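Local structure of plasmin and fibronectin-binding protein A (Streptococcus pneumoniae, 4MR0) at residues L279-R284 / I331-F336. The protein acts as a fibronectin-dependent adhesin and invasin of the bacterial surface, binding human fibronectin, plasmin, plasminogen and serum albumin. Residues are numbered along the deposited sequence; the frame is centred on the assembly and turned at random.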
# COMPACT_ATOMS: atom_id res chain seq x y z
N LEU A 279 10.72 -3.98 7.64
CA LEU A 279 10.63 -2.54 7.81
C LEU A 279 11.06 -1.82 6.54
O LEU A 279 12.09 -2.14 5.96
CB LEU A 279 11.53 -2.09 8.97
CG LEU A 279 11.67 -0.58 9.22
CD1 LEU A 279 10.34 -0.02 9.71
CD2 LEU A 279 12.77 -0.32 10.26
N VAL A 280 10.24 -0.87 6.11
CA VAL A 280 10.56 -0.03 4.97
C VAL A 280 10.55 1.33 5.67
O VAL A 280 9.53 1.72 6.24
CB VAL A 280 9.48 -0.09 3.89
CG1 VAL A 280 9.77 0.93 2.79
CG2 VAL A 280 9.43 -1.51 3.29
N ASP A 281 11.68 2.03 5.66
CA ASP A 281 11.77 3.30 6.38
C ASP A 281 12.49 4.42 5.62
O ASP A 281 13.43 4.17 4.87
CB ASP A 281 12.48 3.03 7.72
CG ASP A 281 12.55 4.26 8.63
OD1 ASP A 281 11.68 5.15 8.54
OD2 ASP A 281 13.48 4.31 9.47
N ASN A 282 11.99 5.64 5.81
CA ASN A 282 12.59 6.85 5.23
C ASN A 282 12.94 6.76 3.74
O ASN A 282 13.99 7.23 3.30
CB ASN A 282 13.84 7.19 6.05
CG ASN A 282 14.36 8.59 5.77
OD1 ASN A 282 13.59 9.53 5.59
ND2 ASN A 282 15.69 8.74 5.74
N SER A 283 12.03 6.18 2.96
CA SER A 283 12.24 6.02 1.54
C SER A 283 11.26 6.85 0.73
O SER A 283 10.30 7.41 1.27
CB SER A 283 12.09 4.54 1.16
OG SER A 283 13.09 3.76 1.78
N ARG A 284 11.51 6.92 -0.57
CA ARG A 284 10.69 7.68 -1.50
C ARG A 284 10.30 6.81 -2.68
O ARG A 284 11.15 6.17 -3.31
CB ARG A 284 11.48 8.90 -1.99
CG ARG A 284 11.84 9.89 -0.88
CD ARG A 284 13.19 10.55 -1.17
NE ARG A 284 14.30 9.61 -1.05
CZ ARG A 284 14.73 9.09 0.10
NH1 ARG A 284 14.15 9.42 1.25
NH2 ARG A 284 15.74 8.23 0.10
N ILE A 331 5.71 0.19 7.53
CA ILE A 331 6.11 1.11 6.47
C ILE A 331 6.02 2.44 7.21
O ILE A 331 4.97 2.77 7.74
CB ILE A 331 5.10 1.12 5.30
CG1 ILE A 331 4.77 -0.31 4.87
CG2 ILE A 331 5.69 1.89 4.11
CD1 ILE A 331 5.96 -1.11 4.36
N GLN A 332 7.11 3.21 7.24
CA GLN A 332 7.07 4.47 7.97
C GLN A 332 7.99 5.55 7.44
O GLN A 332 8.97 5.27 6.77
CB GLN A 332 7.43 4.22 9.44
CG GLN A 332 8.82 3.60 9.61
CD GLN A 332 9.24 3.49 11.06
OE1 GLN A 332 8.43 3.18 11.93
NE2 GLN A 332 10.52 3.73 11.32
N ASN A 333 7.64 6.80 7.76
CA ASN A 333 8.43 7.97 7.39
C ASN A 333 8.83 8.02 5.92
O ASN A 333 9.89 8.56 5.58
CB ASN A 333 9.69 8.04 8.26
CG ASN A 333 9.39 7.80 9.73
OD1 ASN A 333 8.42 8.33 10.27
ND2 ASN A 333 10.23 7.00 10.38
N SER A 334 7.98 7.50 5.05
CA SER A 334 8.29 7.48 3.64
C SER A 334 7.37 8.35 2.81
O SER A 334 6.26 8.67 3.21
CB SER A 334 8.28 6.04 3.12
OG SER A 334 9.27 5.28 3.79
N TYR A 335 7.85 8.73 1.63
CA TYR A 335 7.10 9.58 0.73
C TYR A 335 6.67 8.85 -0.53
O TYR A 335 7.43 8.07 -1.11
CB TYR A 335 7.94 10.82 0.39
CG TYR A 335 7.35 11.71 -0.67
CD1 TYR A 335 7.46 11.38 -2.02
CD2 TYR A 335 6.68 12.88 -0.32
CE1 TYR A 335 6.90 12.19 -3.00
CE2 TYR A 335 6.12 13.71 -1.30
CZ TYR A 335 6.24 13.35 -2.64
OH TYR A 335 5.67 14.14 -3.61
N PHE A 336 5.43 9.09 -0.95
CA PHE A 336 4.88 8.46 -2.14
C PHE A 336 4.31 9.52 -3.08
O PHE A 336 3.45 10.31 -2.68
CB PHE A 336 3.79 7.46 -1.75
CG PHE A 336 4.27 6.40 -0.80
CD1 PHE A 336 4.51 6.70 0.54
CD2 PHE A 336 4.49 5.10 -1.25
CE1 PHE A 336 4.97 5.72 1.42
CE2 PHE A 336 4.95 4.11 -0.37
CZ PHE A 336 5.19 4.42 0.96
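Val280 and Asp281 pair in parallel with Ile331 and Gln332, and Arg284 pairs likewise with Tyr335, while between these bridges both strands turn together through Asn282 and Asn333, each with positive phi and psi. Backbone bonds tie both flanks: Gln332 N gives to Val280 O at 3.0 Å, and beyond the bend Tyr335 N gives to Ser283 O at 2.8 Å. At the bend itself a side chain substitutes for a carbonyl, for Ser283 N donates to Ser334 OG (3.0 Å, 167° at the hydrogen). With OG anti to its own carbonyl carbon (chi1 -62°) and beside its backbone N, that hydroxyl also donates a hydrogen bond to Gln332 O from above the carbonyl plane; Asn282 N is a second donor to the same oxygen. Such stacked bends are the corners of a right-handed parallel beta-helix of the pectate lyase-like type, here stacked on successive coils, the second strand lying inside a PbH1 repeat. Ser283 OG repeats the pattern one coil back, giving to Asp281 O and bonding to Val259 N. On the outer face, Asp281 OD1 accepts from Asn333 ND2 on its syn side, somewhat out of the carboxylate plane, at 3.0 Å and, weakly, from Gln332 NE2 at 3.3 Å, the carboxylate turned 76° from the glutamine amide. Leu279 CD1 rests against Gln332 CG and CD. Inside the coil, Ile331 CD1 packs on Val280 CB and CG2 at 3.7 Å, the two side chains lying side by side.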